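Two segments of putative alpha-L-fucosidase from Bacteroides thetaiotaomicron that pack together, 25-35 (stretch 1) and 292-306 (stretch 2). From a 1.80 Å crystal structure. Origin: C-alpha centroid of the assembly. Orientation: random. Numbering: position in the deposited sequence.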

ATOM      1  N   ILE B  25     -26.803 -14.665  -4.780  1.00 20.73           N
ATOM      2  CA  ILE B  25     -28.138 -14.205  -5.124  1.00 20.39           C
ATOM      3  C   ILE B  25     -28.167 -13.651  -6.546  1.00 23.87           C
ATOM      4  O   ILE B  25     -29.137 -13.031  -6.945  1.00 23.79           O
ATOM      5  CB  ILE B  25     -28.696 -13.198  -4.086  1.00 23.64           C
ATOM      6  CG1 ILE B  25     -27.800 -11.939  -3.948  1.00 22.80           C
ATOM      7  CG2 ILE B  25     -28.880 -13.896  -2.739  1.00 24.93           C
ATOM      8  CD1 ILE B  25     -28.350 -10.884  -3.082  1.00 28.16           C
ATOM      9  N   VAL B  26     -27.137 -13.956  -7.333  1.00 20.79           N
ATOM     10  CA  VAL B  26     -27.091 -13.634  -8.747  1.00 19.87           C
ATOM     11  C   VAL B  26     -26.852 -14.937  -9.501  1.00 22.75           C
ATOM     12  O   VAL B  26     -26.242 -15.869  -8.958  1.00 21.46           O
ATOM     13  CB  VAL B  26     -26.012 -12.563  -9.124  1.00 21.88           C
ATOM     14  CG1 VAL B  26     -26.309 -11.224  -8.466  1.00 23.88           C
ATOM     15  CG2 VAL B  26     -24.605 -13.020  -8.835  1.00 20.55           C
ATOM     16  N   PRO B  27     -27.209 -14.980 -10.797  1.00 22.84           N
ATOM     17  CA  PRO B  27     -26.896 -16.189 -11.588  1.00 22.70           C
ATOM     18  C   PRO B  27     -25.386 -16.451 -11.684  1.00 23.53           C
ATOM     19  O   PRO B  27     -24.576 -15.530 -11.844  1.00 20.70           O
ATOM     20  CB  PRO B  27     -27.507 -15.888 -12.965  1.00 23.87           C
ATOM     21  CG  PRO B  27     -28.559 -14.866 -12.696  1.00 28.77           C
ATOM     22  CD  PRO B  27     -27.984 -14.012 -11.594  1.00 23.61           C
ATOM     23  N   LYS B  28     -25.010 -17.713 -11.558  1.00 20.63           N
ATOM     24  CA  LYS B  28     -23.605 -18.111 -11.632  1.00 17.74           C
ATOM     25  C   LYS B  28     -23.165 -18.271 -13.100  1.00 20.97           C
ATOM     26  O   LYS B  28     -23.997 -18.372 -14.003  1.00 19.11           O
ATOM     27  CB  LYS B  28     -23.365 -19.394 -10.843  1.00 19.88           C
ATOM     28  CG  LYS B  28     -23.998 -20.628 -11.506  1.00 26.46           C
ATOM     29  CD  LYS B  28     -24.223 -21.771 -10.554  1.00 36.37           C
ATOM     30  CE  LYS B  28     -24.832 -22.944 -11.306  1.00 37.53           C
ATOM     31  NZ  LYS B  28     -24.947 -24.163 -10.464  1.00 38.80           N
ATOM     32  N   ASN B  29     -21.866 -18.267 -13.316  1.00 16.86           N
ATOM     33  CA  ASN B  29     -21.227 -18.419 -14.640  1.00 17.57           C
ATOM     34  C   ASN B  29     -21.897 -17.544 -15.677  1.00 19.94           C
ATOM     35  O   ASN B  29     -22.179 -17.989 -16.775  1.00 21.18           O
ATOM     36  CB  ASN B  29     -21.247 -19.898 -15.106  1.00 19.04           C
ATOM     37  CG  ASN B  29     -20.392 -20.114 -16.337  1.00 26.98           C
ATOM     38  OD1 ASN B  29     -19.420 -19.368 -16.572  1.00 22.54           O
ATOM     39  ND2 ASN B  29     -20.763 -21.074 -17.164  1.00 20.75           N
ATOM     40  N   ASN B  30     -22.098 -16.272 -15.358  1.00 16.41           N
ATOM     41  CA  ASN B  30     -22.832 -15.367 -16.234  1.00 16.13           C
ATOM     42  C   ASN B  30     -21.961 -14.236 -16.733  1.00 18.86           C
ATOM     43  O   ASN B  30     -22.475 -13.233 -17.190  1.00 18.98           O
ATOM     44  CB  ASN B  30     -24.060 -14.871 -15.451  1.00 16.67           C
ATOM     45  CG  ASN B  30     -25.042 -14.040 -16.245  1.00 27.45           C
ATOM     46  OD1 ASN B  30     -25.333 -14.327 -17.397  1.00 22.73           O
ATOM     47  ND2 ASN B  30     -25.668 -13.082 -15.605  1.00 21.17           N
ATOM     48  N   GLY B  31     -20.647 -14.453 -16.760  1.00 17.19           N
ATOM     49  CA  GLY B  31     -19.680 -13.512 -17.297  1.00 16.65           C
ATOM     50  C   GLY B  31     -18.694 -14.274 -18.160  1.00 20.21           C
ATOM     51  O   GLY B  31     -18.618 -15.494 -18.142  1.00 17.83           O
ATOM     52  N   LEU B  32     -17.945 -13.572 -18.906  1.00 17.10           N
ATOM     53  CA  LEU B  32     -16.934 -14.165 -19.752  1.00 17.85           C
ATOM     54  C   LEU B  32     -15.772 -14.582 -18.878  1.00 20.49           C
ATOM     55  O   LEU B  32     -15.250 -13.754 -18.130  1.00 21.27           O
ATOM     56  CB  LEU B  32     -16.526 -13.121 -20.792  1.00 18.66           C
ATOM     57  CG  LEU B  32     -15.501 -13.486 -21.836  1.00 25.32           C
ATOM     58  CD1 LEU B  32     -15.874 -14.745 -22.583  1.00 26.80           C
ATOM     59  CD2 LEU B  32     -15.345 -12.350 -22.796  1.00 24.75           C
ATOM     60  N   LYS B  33     -15.344 -15.837 -18.970  1.00 16.97           N
ATOM     61  CA  LYS B  33     -14.232 -16.294 -18.143  1.00 17.01           C
ATOM     62  C   LYS B  33     -12.943 -15.682 -18.623  1.00 19.48           C
ATOM     63  O   LYS B  33     -12.742 -15.554 -19.852  1.00 19.06           O
ATOM     64  CB  LYS B  33     -14.113 -17.810 -18.184  1.00 20.16           C
ATOM     65  CG  LYS B  33     -15.296 -18.522 -17.533  1.00 26.41           C
ATOM     66  CD  LYS B  33     -15.205 -20.055 -17.718  1.00 34.44           C
ATOM     67  CE  LYS B  33     -16.488 -20.770 -17.353  1.00 35.89           C
ATOM     68  NZ  LYS B  33     -16.563 -22.152 -17.928  1.00 30.88           N
ATOM     69  N   ILE B  34     -12.010 -15.458 -17.682  1.00 16.36           N
ATOM     70  CA  ILE B  34     -10.659 -14.953 -17.994  1.00 15.39           C
ATOM     71  C   ILE B  34      -9.827 -16.134 -18.492  1.00 17.12           C
ATOM     72  O   ILE B  34      -9.665 -17.128 -17.778  1.00 19.90           O
ATOM     73  CB  ILE B  34     -10.042 -14.251 -16.748  1.00 17.97           C
ATOM     74  CG1 ILE B  34     -10.778 -12.914 -16.508  1.00 18.83           C
ATOM     75  CG2 ILE B  34      -8.551 -13.976 -16.966  1.00 17.79           C
ATOM     76  CD1 ILE B  34     -10.579 -12.356 -15.172  1.00 20.78           C
ATOM     77  N   THR B  35      -9.352 -16.063 -19.706  1.00 14.31           N
ATOM     78  CA  THR B  35      -8.557 -17.143 -20.284  1.00 16.19           C
ATOM     79  C   THR B  35      -7.159 -16.674 -20.705  1.00 19.90           C
ATOM     80  O   THR B  35      -6.405 -17.445 -21.272  1.00 18.39           O
ATOM     81  CB  THR B  35      -9.290 -17.800 -21.456  1.00 22.05           C
ATOM     82  OG1 THR B  35      -9.500 -16.806 -22.458  1.00 20.19           O
ATOM     83  CG2 THR B  35     -10.578 -18.507 -21.021  1.00 23.68           C
ATOM     84  N   LYS B 292     -17.059  -6.168  -8.464  1.00 12.80           N
ATOM     85  CA  LYS B 292     -16.739  -5.239  -9.555  1.00 13.52           C
ATOM     86  C   LYS B 292     -16.203  -5.998 -10.754  1.00 15.71           C
ATOM     87  O   LYS B 292     -16.600  -5.709 -11.898  1.00 15.00           O
ATOM     88  CB  LYS B 292     -15.732  -4.186  -9.105  1.00 15.06           C
ATOM     89  CG  LYS B 292     -16.313  -3.204  -8.090  1.00 18.21           C
ATOM     90  CD  LYS B 292     -15.232  -2.288  -7.525  1.00 18.36           C
ATOM     91  CE  LYS B 292     -15.798  -1.364  -6.453  1.00 20.82           C
ATOM     92  NZ  LYS B 292     -14.744  -0.417  -5.991  1.00 27.73           N
ATOM     93  N   LEU B 293     -15.304  -6.967 -10.520  1.00 14.18           N
ATOM     94  CA  LEU B 293     -14.755  -7.788 -11.601  1.00 14.01           C
ATOM     95  C   LEU B 293     -15.917  -8.559 -12.269  1.00 17.62           C
ATOM     96  O   LEU B 293     -16.003  -8.649 -13.501  1.00 16.47           O
ATOM     97  CB  LEU B 293     -13.712  -8.767 -11.078  1.00 13.78           C
ATOM     98  CG  LEU B 293     -13.068  -9.658 -12.149  1.00 16.96           C
ATOM     99  CD1 LEU B 293     -12.406  -8.868 -13.240  1.00 15.68           C
ATOM    100  CD2 LEU B 293     -12.017 -10.578 -11.544  1.00 17.58           C
ATOM    101  N   ARG B 294     -16.796  -9.115 -11.439  1.00 15.96           N
ATOM    102  CA  ARG B 294     -17.949  -9.915 -11.913  1.00 16.43           C
ATOM    103  C   ARG B 294     -18.792  -9.047 -12.846  1.00 17.53           C
ATOM    104  O   ARG B 294     -19.205  -9.494 -13.881  1.00 19.36           O
ATOM    105  CB  ARG B 294     -18.795 -10.427 -10.723  1.00 17.87           C
ATOM    106  CG  ARG B 294     -19.945 -11.211 -11.175  1.00 29.26           C
ATOM    107  CD  ARG B 294     -20.875 -11.657 -10.090  1.00 25.72           C
ATOM    108  NE  ARG B 294     -21.261 -10.612  -9.168  1.00 34.05           N
ATOM    109  CZ  ARG B 294     -22.210  -9.699  -9.347  1.00 33.02           C
ATOM    110  NH1 ARG B 294     -22.938  -9.691 -10.455  1.00 28.90           N
ATOM    111  NH2 ARG B 294     -22.478  -8.826  -8.396  1.00 27.74           N
HETATM  112  N   MSE B 295     -19.108  -7.836 -12.431  1.00 15.83           N
HETATM  113  CA  MSE B 295     -19.948  -6.958 -13.270  1.00 15.57           C
HETATM  114  C   MSE B 295     -19.279  -6.657 -14.625  1.00 18.03           C
HETATM  115  O   MSE B 295     -19.969  -6.602 -15.642  1.00 16.03           O
HETATM  116  CB  MSE B 295     -20.260  -5.674 -12.518  1.00 16.48           C
HETATM  117  CG  MSE B 295     -21.255  -5.874 -11.420  1.00 23.60           C
HETATM  118 SE   MSE B 295     -21.621  -4.081 -10.617  0.75 30.85          SE
HETATM  119  CE  MSE B 295     -19.937  -3.243 -10.382  1.00 29.81           C
ATOM    120  N   LYS B 296     -17.952  -6.516 -14.664  1.00 14.29           N
ATOM    121  CA  LYS B 296     -17.228  -6.237 -15.903  1.00 13.37           C
ATOM    122  C   LYS B 296     -17.235  -7.442 -16.802  1.00 18.22           C
ATOM    123  O   LYS B 296     -17.436  -7.275 -18.010  1.00 17.31           O
ATOM    124  CB  LYS B 296     -15.793  -5.762 -15.596  1.00 14.61           C
ATOM    125  CG  LYS B 296     -15.809  -4.423 -14.886  1.00 20.37           C
ATOM    126  CD  LYS B 296     -14.450  -3.784 -14.658  1.00 23.67           C
ATOM    127  CE  LYS B 296     -13.432  -4.666 -14.000  1.00 15.91           C
ATOM    128  NZ  LYS B 296     -12.112  -3.987 -13.896  1.00 16.90           N
ATOM    129  N   LEU B 297     -17.094  -8.654 -16.253  1.00 14.69           N
ATOM    130  CA  LEU B 297     -17.120  -9.871 -17.063  1.00 13.71           C
ATOM    131  C   LEU B 297     -18.545 -10.160 -17.555  1.00 17.30           C
ATOM    132  O   LEU B 297     -18.730 -10.692 -18.654  1.00 16.08           O
ATOM    133  CB  LEU B 297     -16.553 -11.063 -16.274  1.00 13.33           C
ATOM    134  CG  LEU B 297     -15.054 -10.937 -15.875  1.00 15.04           C
ATOM    135  CD1 LEU B 297     -14.642 -12.158 -15.062  1.00 15.96           C
ATOM    136  CD2 LEU B 297     -14.144 -10.810 -17.084  1.00 13.55           C
ATOM    137  N   GLU B 298     -19.551  -9.807 -16.719  1.00 14.32           N
ATOM    138  CA  GLU B 298     -20.953  -9.967 -17.101  1.00 14.25           C
ATOM    139  C   GLU B 298     -21.283  -9.047 -18.291  1.00 17.23           C
ATOM    140  O   GLU B 298     -21.978  -9.455 -19.205  1.00 18.27           O
ATOM    141  CB  GLU B 298     -21.902  -9.705 -15.927  1.00 14.49           C
ATOM    142  CG  GLU B 298     -21.862 -10.833 -14.921  1.00 14.18           C
ATOM    143  CD  GLU B 298     -22.664 -10.621 -13.653  1.00 21.11           C
ATOM    144  OE1 GLU B 298     -23.235  -9.517 -13.471  1.00 22.48           O
ATOM    145  OE2 GLU B 298     -22.694 -11.559 -12.821  1.00 21.98           O
ATOM    146  N   ALA B 299     -20.812  -7.812 -18.268  1.00 14.42           N
ATOM    147  CA  ALA B 299     -21.028  -6.878 -19.373  1.00 15.68           C
ATOM    148  C   ALA B 299     -20.344  -7.379 -20.657  1.00 19.58           C
ATOM    149  O   ALA B 299     -20.913  -7.260 -21.744  1.00 17.20           O
ATOM    150  CB  ALA B 299     -20.510  -5.516 -18.996  1.00 16.55           C
ATOM    151  N   ALA B 300     -19.126  -7.936 -20.545  1.00 17.19           N
ATOM    152  CA  ALA B 300     -18.429  -8.454 -21.728  1.00 15.75           C
ATOM    153  C   ALA B 300     -19.208  -9.592 -22.369  1.00 17.93           C
ATOM    154  O   ALA B 300     -19.305  -9.681 -23.597  1.00 17.94           O
ATOM    155  CB  ALA B 300     -17.032  -8.925 -21.352  1.00 15.65           C
ATOM    156  N   LYS B 301     -19.761 -10.484 -21.541  1.00 15.68           N
ATOM    157  CA  LYS B 301     -20.568 -11.594 -22.043  1.00 15.38           C
ATOM    158  C   LYS B 301     -21.863 -11.070 -22.700  1.00 20.13           C
ATOM    159  O   LYS B 301     -22.239 -11.568 -23.758  1.00 17.71           O
ATOM    160  CB  LYS B 301     -20.907 -12.590 -20.966  1.00 15.32           C
ATOM    161  CG  LYS B 301     -21.465 -13.893 -21.534  1.00 18.54           C
ATOM    162  CD  LYS B 301     -21.688 -14.966 -20.468  1.00 20.18           C
ATOM    163  CE  LYS B 301     -22.070 -16.304 -21.056  1.00 19.91           C
ATOM    164  NZ  LYS B 301     -22.204 -17.360 -19.984  1.00 24.33           N
ATOM    165  N   ARG B 302     -22.529 -10.076 -22.100  1.00 16.12           N
ATOM    166  CA  ARG B 302     -23.747  -9.493 -22.703  1.00 17.26           C
ATOM    167  C   ARG B 302     -23.451  -8.882 -24.069  1.00 20.16           C
ATOM    168  O   ARG B 302     -24.305  -8.899 -24.945  1.00 18.06           O
ATOM    169  CB  ARG B 302     -24.353  -8.400 -21.825  1.00 17.62           C
ATOM    170  CG  ARG B 302     -25.069  -8.892 -20.583  1.00 21.11           C
ATOM    171  CD  ARG B 302     -25.942  -7.793 -19.997  1.00 19.06           C
ATOM    172  NE  ARG B 302     -25.182  -6.651 -19.502  1.00 22.71           N
ATOM    173  CZ  ARG B 302     -24.619  -6.546 -18.301  1.00 25.94           C
ATOM    174  NH1 ARG B 302     -24.728  -7.525 -17.415  1.00 19.95           N
ATOM    175  NH2 ARG B 302     -23.991  -5.441 -17.958  1.00 25.76           N
ATOM    176  N   ALA B 303     -22.274  -8.291 -24.237  1.00 16.53           N
ATOM    177  CA  ALA B 303     -21.890  -7.661 -25.508  1.00 17.06           C
ATOM    178  C   ALA B 303     -21.335  -8.661 -26.521  1.00 19.35           C
ATOM    179  O   ALA B 303     -21.036  -8.268 -27.638  1.00 20.13           O
ATOM    180  CB  ALA B 303     -20.879  -6.575 -25.250  1.00 18.31           C
ATOM    181  N   GLY B 304     -21.186  -9.934 -26.158  1.00 16.61           N
ATOM    182  CA  GLY B 304     -20.704 -10.939 -27.089  1.00 17.47           C
ATOM    183  C   GLY B 304     -19.203 -10.920 -27.335  1.00 21.25           C
ATOM    184  O   GLY B 304     -18.751 -11.315 -28.400  1.00 19.75           O
ATOM    185  N   TYR B 305     -18.404 -10.547 -26.338  1.00 18.81           N
ATOM    186  CA  TYR B 305     -16.955 -10.498 -26.509  1.00 18.11           C
ATOM    187  C   TYR B 305     -16.355 -11.879 -26.719  1.00 20.99           C
ATOM    188  O   TYR B 305     -16.884 -12.864 -26.229  1.00 21.65           O
ATOM    189  CB  TYR B 305     -16.319  -9.820 -25.314  1.00 16.83           C
ATOM    190  CG  TYR B 305     -16.295  -8.320 -25.385  1.00 16.79           C
ATOM    191  CD1 TYR B 305     -17.389  -7.600 -25.858  1.00 19.49           C
ATOM    192  CD2 TYR B 305     -15.214  -7.606 -24.896  1.00 20.19           C
ATOM    193  CE1 TYR B 305     -17.350  -6.211 -25.956  1.00 20.77           C
ATOM    194  CE2 TYR B 305     -15.191  -6.217 -24.921  1.00 20.88           C
ATOM    195  CZ  TYR B 305     -16.255  -5.522 -25.475  1.00 24.83           C
ATOM    196  OH  TYR B 305     -16.207  -4.158 -25.582  1.00 22.12           O
ATOM    197  N   ASP B 306     -15.242 -11.943 -27.430  1.00 18.66           N
ATOM    198  CA  ASP B 306     -14.584 -13.185 -27.820  1.00 18.67           C
ATOM    199  C   ASP B 306     -13.704 -13.736 -26.760  1.00 21.81           C
ATOM    200  O   ASP B 306     -13.523 -14.932 -26.748  1.00 23.28           O
ATOM    201  CB  ASP B 306     -13.719 -12.966 -29.100  1.00 21.29           C
ATOM    202  CG  ASP B 306     -14.516 -12.384 -30.228  1.00 39.34           C
ATOM    203  OD1 ASP B 306     -15.601 -12.911 -30.504  1.00 39.25           O
ATOM    204  OD2 ASP B 306     -14.126 -11.324 -30.739  1.00 32.40           O
TER
HETATM  205  O   HOH W   1     -25.003 -12.958 -12.727  1.00 20.38           O
HETATM  206  O   HOH W   2     -19.731 -17.789 -18.815  1.00 22.40           O
HETATM  207  O   HOH W   3     -23.890 -11.530 -18.758  1.00 17.94           O
HETATM  208  O   HOH W   4     -24.857 -16.525 -19.139  1.00 20.39           O

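A helix whose backbone is already fully engaged can still hold a passing loop, provided the loop comes close enough to share one of its carbonyls. In this putative alpha-L-fucosidase the shared atom is Leu 297 O. It accepts the helical bond from Lys 301 N at 3.1 Å and also a nearly straight one from Leu 32 N, at 3.0 Å. Such an approach demands a slim residue, and Gly 31 supplies it: its CA lies 3.3 Å from Leu 297 O, and a CB here would stand only 2.9 Å from Leu 297 CB, a clash.

Around this bond the polar links are longer or mediated by water. Lys 301, extended through all four side-chain torsions, runs along the loop, its CD 3.8 Å from Gly 31 C, and its NZ makes a weak hydrogen bond to Asn 29 O (3.3 Å). The same NZ donates to water 4, which in turn donates to Asn 30 OD1. On the preceding helical turn, Glu 298 OE2 receives a salt bridge from Arg 294 NH1 (3.0 Å) and a hydrogen bond from water 1; that water also binds Pro 27 O and Asn 30 ND2, so a single carboxylate oxygen ties helix to loop. Val 26 CG2 covers one face of the Arg 294 guanidinium, 4.1 Å from NH1, leaving the group's edge free for its polar partners.

Apolar packing completes the contact, which buries 622 Å² in total. Leu 32, the residue most covered, places CD2 4.1 Å from Ala 300 CB and 3.7 Å from Tyr 305 CB; the small alanine leaves room for the leucine branch. Farther along, Ile 34 CG1 meets Leu 297 CD2 at 4.0 Å, and its CD1 reaches Leu 293 CD2 at 4.3 Å. One cost remains: Leu 32 O is buried without a partner.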